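Local coordinates for CT253 (Chlamydia trachomatis serovar L2, PDB 6UXC), which is of unknown function but is probably an exported, lipid-modified protein, at residues Q171-F174 / R175-A179. Residues are numbered along the deposited sequence; the frame is centred on the assembly and turned at random.
Sequences QRLF and REIVA
The carbonyl oxygen of Leu173 takes the amide of Ile177 as its hydrogen-bond donor, N to O 2.9 Å, while CG1 of the same isoleucine presses against that oxygen from 3.2 Å. One residue thus supplies both a polar and an apolar neighbour to a single acceptor. Around it the i to i+4 pattern of an alpha helix runs on: Arg175 N to Gln171 O, Glu176 N to Arg172 O and Val178 N to Phe174 O.

On this backbone the side chains sort into buried groups, facing the sheet or helix 41-55, and a polar outer side. Leu173, its CG turned away from the backbone N (chi1 -175°), brings that carbon 4.0 Å from Ile177 CD1; together they rest on strands 113-124 and 131-143, with Leu138 and Val118 touching both. Phe174 leaves the helix toward helix 41-55, where its ring meets Phe45 edge-to-face, and Val178 follows it onto Arg52.

The outward face carries flat polar groups. Gln171, extended beyond CG, lays its amide against the guanidinium of Arg175 in a stack whose planes lie 22° apart, with Gln171 CG 3.4 Å above the middle of the guanidinium plane. Gln171 OE1 lies 3.2 Å from Arg175 NH2, but at an angle too poor for a hydrogen bond, so the pair meets by stacking; the arginine is poorly ordered, which leaves its fine detail uncertain. Arg172 instead bends at chi3 (-50°) and gives NH1 to Gln142, while Glu176 forms a salt bridge with Arg180 a turn later.

This part of helix 165-184 is therefore amphipathic: aliphatic and aromatic groups fasten it between the sheet and helix 41-55, whereas its polar groups find partners on the helix itself (Arg180) and on the sheet edge strand 131-143 (Gln142), and the Gln171–Arg175 stack probably adds little directional restraint.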
ATOM      1  N   GLN A 171      -4.610  10.644   1.566  1.00 35.70           N
ATOM      2  CA  GLN A 171      -3.390  11.190   2.145  1.00 34.86           C
ATOM      3  C   GLN A 171      -3.195  10.690   3.573  1.00 33.35           C
ATOM      4  O   GLN A 171      -2.102  10.241   3.943  1.00 34.37           O
ATOM      5  CB  GLN A 171      -3.460  12.716   2.087  1.00 41.79           C
ATOM      6  CG  GLN A 171      -2.179  13.419   2.411  1.00 53.89           C
ATOM      7  CD  GLN A 171      -2.347  14.917   2.353  1.00 61.79           C
ATOM      8  OE1 GLN A 171      -3.286  15.465   2.929  1.00 70.64           O
ATOM      9  NE2 GLN A 171      -1.452  15.589   1.645  1.00 74.40           N
ATOM     10  N   ARG A 172      -4.254  10.712   4.377  1.00 33.44           N
ATOM     11  CA  ARG A 172      -4.105  10.269   5.763  1.00 38.54           C
ATOM     12  C   ARG A 172      -3.802   8.777   5.813  1.00 34.68           C
ATOM     13  O   ARG A 172      -2.970   8.326   6.614  1.00 35.53           O
ATOM     14  CB  ARG A 172      -5.360  10.593   6.579  1.00 42.04           C
ATOM     15  CG  ARG A 172      -5.516  12.070   6.931  1.00 46.28           C
ATOM     16  CD  ARG A 172      -6.446  12.262   8.140  1.00 57.77           C
ATOM     17  NE  ARG A 172      -7.682  11.528   7.929  1.00 42.55           N
ATOM     18  CZ  ARG A 172      -8.715  11.995   7.231  1.00 48.96           C
ATOM     19  NH1 ARG A 172      -8.674  13.223   6.715  1.00 47.99           N
ATOM     20  NH2 ARG A 172      -9.797  11.241   7.074  1.00 44.06           N
ATOM     21  N   LEU A 173      -4.468   8.001   4.960  1.00 31.48           N
ATOM     22  CA  LEU A 173      -4.246   6.565   4.917  1.00 28.44           C
ATOM     23  C   LEU A 173      -2.826   6.229   4.477  1.00 30.28           C
ATOM     24  O   LEU A 173      -2.182   5.354   5.075  1.00 30.93           O
ATOM     25  CB  LEU A 173      -5.280   5.937   3.992  1.00 31.00           C
ATOM     26  CG  LEU A 173      -5.320   4.423   3.887  1.00 30.18           C
ATOM     27  CD1 LEU A 173      -5.495   3.748   5.237  1.00 31.86           C
ATOM     28  CD2 LEU A 173      -6.449   4.035   2.934  1.00 35.93           C
ATOM     29  N   PHE A 174      -2.313   6.897   3.431  1.00 30.21           N
ATOM     30  CA  PHE A 174      -0.952   6.608   2.984  1.00 26.98           C
ATOM     31  C   PHE A 174       0.041   6.943   4.089  1.00 30.86           C
ATOM     32  O   PHE A 174       0.999   6.199   4.322  1.00 29.48           O
ATOM     33  CB  PHE A 174      -0.583   7.407   1.736  1.00 29.81           C
ATOM     34  CG  PHE A 174      -1.453   7.145   0.549  1.00 26.30           C
ATOM     35  CD1 PHE A 174      -1.974   5.905   0.294  1.00 27.04           C
ATOM     36  CD2 PHE A 174      -1.718   8.168  -0.341  1.00 29.43           C
ATOM     37  CE1 PHE A 174      -2.772   5.683  -0.813  1.00 27.40           C
ATOM     38  CE2 PHE A 174      -2.511   7.939  -1.463  1.00 30.48           C
ATOM     39  CZ  PHE A 174      -3.028   6.709  -1.686  1.00 30.34           C
ATOM     40  N   ARG A 175      -0.179   8.065   4.778  1.00 29.21           N
ATOM     41  CA  ARG A 175       0.708   8.440   5.872  1.00 32.36           C
ATOM     42  C   ARG A 175       0.715   7.378   6.962  1.00 34.53           C
ATOM     43  O   ARG A 175       1.785   7.004   7.457  1.00 32.23           O
ATOM     44  CB  ARG A 175       0.279   9.776   6.457  1.00 38.08           C
ATOM     45  CG  ARG A 175       0.557  10.973   5.591  1.00 72.44           C
ATOM     46  CD  ARG A 175      -0.036  12.174   6.286  1.00 89.45           C
ATOM     47  NE  ARG A 175       0.062  13.402   5.513  1.00 96.34           N
ATOM     48  CZ  ARG A 175      -0.886  14.333   5.473  1.00105.62           C
ATOM     49  NH1 ARG A 175      -2.025  14.169   6.137  1.00101.22           N
ATOM     50  NH2 ARG A 175      -0.701  15.426   4.750  1.00121.84           N
ATOM     51  N   GLU A 176      -0.461   6.842   7.306  1.00 30.74           N
ATOM     52  CA  GLU A 176      -0.534   5.839   8.365  1.00 35.22           C
ATOM     53  C   GLU A 176       0.110   4.533   7.932  1.00 32.09           C
ATOM     54  O   GLU A 176       0.772   3.861   8.737  1.00 34.35           O
ATOM     55  CB  GLU A 176      -1.980   5.568   8.795  1.00 34.46           C
ATOM     56  CG  GLU A 176      -2.044   4.620  10.016  1.00 35.46           C
ATOM     57  CD  GLU A 176      -3.444   4.442  10.630  1.00 40.76           C
ATOM     58  OE1 GLU A 176      -3.545   4.439  11.878  1.00 47.65           O
ATOM     59  OE2 GLU A 176      -4.425   4.275   9.898  1.00 46.37           O
ATOM     60  N   ILE A 177      -0.094   4.142   6.675  1.00 26.00           N
ATOM     61  CA  ILE A 177       0.482   2.895   6.191  1.00 27.70           C
ATOM     62  C   ILE A 177       1.997   2.941   6.349  1.00 30.55           C
ATOM     63  O   ILE A 177       2.621   2.012   6.874  1.00 31.95           O
ATOM     64  CB  ILE A 177       0.074   2.649   4.730  1.00 27.75           C
ATOM     65  CG1 ILE A 177      -1.407   2.248   4.630  1.00 25.93           C
ATOM     66  CG2 ILE A 177       0.959   1.598   4.127  1.00 29.02           C
ATOM     67  CD1 ILE A 177      -1.947   2.339   3.208  1.00 29.05           C
ATOM     68  N   VAL A 178       2.612   4.031   5.893  1.00 28.91           N
ATOM     69  CA  VAL A 178       4.066   4.084   5.919  1.00 26.89           C
ATOM     70  C   VAL A 178       4.577   4.235   7.344  1.00 29.00           C
ATOM     71  O   VAL A 178       5.611   3.655   7.688  1.00 31.62           O
ATOM     72  CB  VAL A 178       4.578   5.195   4.995  1.00 27.99           C
ATOM     73  CG1 VAL A 178       6.063   5.403   5.187  1.00 31.05           C
ATOM     74  CG2 VAL A 178       4.302   4.830   3.547  1.00 31.42           C
ATOM     75  N   ALA A 179       3.853   4.950   8.211  1.00 29.51           N
ATOM     76  CA  ALA A 179       4.293   5.068   9.601  1.00 31.25           C
ATOM     77  C   ALA A 179       4.322   3.707  10.280  1.00 31.20           C
ATOM     78  O   ALA A 179       5.252   3.409  11.046  1.00 35.13           O
ATOM     79  CB  ALA A 179       3.377   6.019  10.382  1.00 35.24           C
TER